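Local atomic coordinates of catalase (Corynebacterium glutamicum, PDB entry 4B7H), a protein that breaks down hydrogen peroxide to water and oxygen with a haem group, binds NADPH and is inhibited by nitric oxide. Residues Pro223-Tyr228 against Val430-His435. Numbering follows the deposited sequence.
Sequences PVWVKY and VNPDPH
Asn431 ND2 is gripped twice: it gives a nearly straight bond (179°) to O of Pro432, 3.0 Å away, the proline whose ring meets Trp225, and another to OD1 of Asp438 of a neighbouring subunit. This loop, at or near the end of the long irregular region that probably corresponds to the wrapping domain of catalases, rests here on the start of strand 223-232 in the antiparallel beta-barrel of the catalase fold. Asn431 OD1 accepts from N of Leu439 of that same neighbouring subunit, so both ends of the amide are held and its rotation is fixed. The bond to Pro432 lies in the amide plane of Asn431 but reaches the carbonyl from above its plane. No hydrogen bond joins the two segments, and the contact is small, 165 Å² in all. Pro223 and Val430 cross at about a right angle: CG of Pro223 lies 3.9 Å from CB of Val430, and both methyls of the valine also touch the proline ring. Trp225 has CG anti to its carbonyl carbon (chi1 -59°), and its six-membered ring reaches the loop. CZ2 meets CD of Pro432 at 4.1 Å, near the plane of the indole, while CH2 comes obliquely to within 3.8 Å of O of Val430. Phe291 and Phe280 also meet this indole. N of Val430 donates to OE1 of Gln215 on the paired strand 214-217, tying the loop to the sheet. From Pro432 onward the loop lies against a different neighbouring subunit, whose Gln42 donates from NE2 to O of Asp433. Within the loop, Asp433 forms an Asx turn: its OD1 accepts from N of His435 at 2.9 Å, from above the carboxylate plane.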
ATOM      1  N   PRO A 223      39.389   8.338  16.598  1.00 12.49           N
ATOM      2  CA  PRO A 223      38.627   8.915  15.486  1.00 12.28           C
ATOM      3  C   PRO A 223      39.378  10.026  14.749  1.00 12.65           C
ATOM      4  O   PRO A 223      40.171  10.749  15.352  1.00 14.58           O
ATOM      5  CB  PRO A 223      37.423   9.520  16.202  1.00 13.18           C
ATOM      6  CG  PRO A 223      38.012  10.024  17.502  1.00 13.22           C
ATOM      7  CD  PRO A 223      39.090   9.016  17.875  1.00 12.94           C
ATOM      8  N   VAL A 224      39.126  10.139  13.447  1.00 12.25           N
ATOM      9  CA  VAL A 224      39.480  11.319  12.669  1.00 11.63           C
ATOM     10  C   VAL A 224      38.254  11.716  11.847  1.00 10.96           C
ATOM     11  O   VAL A 224      37.401  10.876  11.538  1.00 12.17           O
ATOM     12  CB  VAL A 224      40.670  11.065  11.718  1.00 13.32           C
ATOM     13  CG1 VAL A 224      41.959  10.910  12.493  1.00 15.26           C
ATOM     14  CG2 VAL A 224      40.412   9.846  10.834  1.00 13.27           C
ATOM     15  N   TRP A 225      38.147  12.995  11.498  1.00 11.26           N
ATOM     16  CA  TRP A 225      37.071  13.436  10.620  1.00 10.94           C
ATOM     17  C   TRP A 225      37.505  13.283   9.164  1.00 11.03           C
ATOM     18  O   TRP A 225      38.669  13.532   8.833  1.00 12.47           O
ATOM     19  CB  TRP A 225      36.692  14.884  10.919  1.00 12.37           C
ATOM     20  CG  TRP A 225      36.240  15.132  12.342  1.00 11.42           C
ATOM     21  CD1 TRP A 225      36.899  15.865  13.300  1.00 12.25           C
ATOM     22  CD2 TRP A 225      35.034  14.656  12.963  1.00 10.80           C
ATOM     23  NE1 TRP A 225      36.174  15.874  14.470  1.00 12.80           N
ATOM     24  CE2 TRP A 225      35.028  15.136  14.291  1.00 11.98           C
ATOM     25  CE3 TRP A 225      33.959  13.863  12.527  1.00 10.06           C
ATOM     26  CZ2 TRP A 225      33.986  14.859  15.181  1.00 12.25           C
ATOM     27  CZ3 TRP A 225      32.929  13.594  13.411  1.00 11.32           C
ATOM     28  CH2 TRP A 225      32.947  14.091  14.720  1.00 10.90           C
ATOM     29  N   VAL A 226      36.593  12.860   8.288  1.00 10.43           N
ATOM     30  CA  VAL A 226      36.952  12.671   6.886  1.00 10.41           C
ATOM     31  C   VAL A 226      35.906  13.220   5.918  1.00 11.04           C
ATOM     32  O   VAL A 226      34.727  13.336   6.261  1.00 12.33           O
ATOM     33  CB  VAL A 226      37.187  11.171   6.542  1.00 11.26           C
ATOM     34  CG1 VAL A 226      38.282  10.568   7.414  1.00 13.03           C
ATOM     35  CG2 VAL A 226      35.886  10.369   6.663  1.00 12.45           C
ATOM     36  N   LYS A 227      36.359  13.574   4.718  1.00  9.07           N
ATOM     37  CA  LYS A 227      35.482  13.846   3.582  1.00  9.47           C
ATOM     38  C   LYS A 227      35.934  13.013   2.389  1.00 11.90           C
ATOM     39  O   LYS A 227      37.129  12.923   2.091  1.00 11.71           O
ATOM     40  CB  LYS A 227      35.467  15.331   3.204  1.00 10.78           C
ATOM     41  CG  LYS A 227      34.723  16.223   4.193  1.00 12.81           C
ATOM     42  CD  LYS A 227      34.618  17.653   3.673  1.00 13.31           C
ATOM     43  CE  LYS A 227      33.921  18.578   4.672  1.00 12.89           C
ATOM     44  NZ  LYS A 227      32.453  18.306   4.837  1.00 11.51           N
ATOM     45  N   TYR A 228      34.971  12.408   1.707  1.00 10.21           N
ATOM     46  CA  TYR A 228      35.244  11.585   0.538  1.00  9.46           C
ATOM     47  C   TYR A 228      35.214  12.377  -0.755  1.00 10.35           C
ATOM     48  O   TYR A 228      34.297  13.177  -0.978  1.00  9.56           O
ATOM     49  CB  TYR A 228      34.194  10.497   0.419  1.00  9.33           C
ATOM     50  CG  TYR A 228      34.211   9.447   1.495  1.00  9.64           C
ATOM     51  CD1 TYR A 228      35.161   8.429   1.480  1.00 10.67           C
ATOM     52  CD2 TYR A 228      33.248   9.437   2.499  1.00  9.76           C
ATOM     53  CE1 TYR A 228      35.164   7.444   2.449  1.00  9.55           C
ATOM     54  CE2 TYR A 228      33.241   8.457   3.473  1.00  9.76           C
ATOM     55  CZ  TYR A 228      34.200   7.460   3.441  1.00  9.63           C
ATOM     56  OH  TYR A 228      34.186   6.476   4.402  1.00 10.29           O
ATOM     57  N   VAL A 430      32.232   9.211  17.636  1.00 10.71           N
ATOM     58  CA  VAL A 430      32.844   9.795  18.823  1.00 11.39           C
ATOM     59  C   VAL A 430      32.525  11.281  18.760  1.00 10.48           C
ATOM     60  O   VAL A 430      33.009  11.995  17.871  1.00 11.83           O
ATOM     61  CB  VAL A 430      34.367   9.596  18.859  1.00 12.42           C
ATOM     62  CG1 VAL A 430      34.943  10.198  20.138  1.00 13.57           C
ATOM     63  CG2 VAL A 430      34.712   8.119  18.771  1.00 13.26           C
ATOM     64  N   ASN A 431      31.688  11.753  19.676  1.00 11.48           N
ATOM     65  CA  ASN A 431      31.205  13.125  19.577  1.00 11.73           C
ATOM     66  C   ASN A 431      32.220  14.147  20.071  1.00 12.25           C
ATOM     67  O   ASN A 431      33.024  13.859  20.970  1.00 11.87           O
ATOM     68  CB  ASN A 431      29.879  13.299  20.324  1.00 12.87           C
ATOM     69  CG  ASN A 431      29.982  12.924  21.791  1.00 12.10           C
ATOM     70  OD1 ASN A 431      29.694  11.788  22.172  1.00 13.82           O
ATOM     71  ND2 ASN A 431      30.400  13.877  22.623  1.00 12.38           N
ATOM     72  N   PRO A 432      32.193  15.344  19.471  1.00 11.93           N
ATOM     73  CA  PRO A 432      32.932  16.473  20.030  1.00 13.03           C
ATOM     74  C   PRO A 432      32.099  17.119  21.143  1.00 12.11           C
ATOM     75  O   PRO A 432      31.056  16.585  21.519  1.00 12.78           O
ATOM     76  CB  PRO A 432      33.053  17.410  18.833  1.00 12.27           C
ATOM     77  CG  PRO A 432      31.768  17.201  18.094  1.00 12.34           C
ATOM     78  CD  PRO A 432      31.464  15.715  18.243  1.00 12.08           C
ATOM     79  N   ASP A 433      32.573  18.238  21.677  1.00 12.67           N
ATOM     80  CA  ASP A 433      31.854  19.014  22.681  1.00 12.81           C
ATOM     81  C   ASP A 433      30.499  19.419  22.093  1.00 12.21           C
ATOM     82  O   ASP A 433      30.449  19.925  20.974  1.00 12.88           O
ATOM     83  CB  ASP A 433      32.704  20.260  22.976  1.00 14.94           C
ATOM     84  CG  ASP A 433      32.184  21.114  24.133  1.00 16.10           C
ATOM     85  OD1 ASP A 433      31.067  20.907  24.641  1.00 15.32           O
ATOM     86  OD2 ASP A 433      32.927  22.033  24.529  1.00 20.93           O
ATOM     87  N   PRO A 434      29.394  19.169  22.825  1.00 10.94           N
ATOM     88  CA  PRO A 434      28.083  19.594  22.316  1.00 11.05           C
ATOM     89  C   PRO A 434      27.826  21.091  22.530  1.00 12.41           C
ATOM     90  O   PRO A 434      26.868  21.626  21.975  1.00 11.48           O
ATOM     91  CB  PRO A 434      27.096  18.753  23.142  1.00 12.31           C
ATOM     92  CG  PRO A 434      27.819  18.505  24.424  1.00 12.26           C
ATOM     93  CD  PRO A 434      29.271  18.325  24.028  1.00 11.95           C
ATOM     94  N   HIS A 435      28.676  21.750  23.319  1.00 11.53           N
ATOM     95  CA  HIS A 435      28.581  23.197  23.578  1.00 12.95           C
ATOM     96  C   HIS A 435      27.304  23.603  24.307  1.00 12.61           C
ATOM     97  O   HIS A 435      26.883  24.761  24.247  1.00 16.02           O
ATOM     98  CB  HIS A 435      28.743  24.028  22.296  1.00 13.39           C
ATOM     99  CG  HIS A 435      30.143  24.063  21.767  1.00 14.83           C
ATOM    100  ND1 HIS A 435      30.914  25.206  21.773  1.00 20.07           N
ATOM    101  CD2 HIS A 435      30.915  23.093  21.220  1.00 16.53           C
ATOM    102  CE1 HIS A 435      32.098  24.939  21.249  1.00 21.10           C
ATOM    103  NE2 HIS A 435      32.123  23.664  20.904  1.00 18.43           N
TER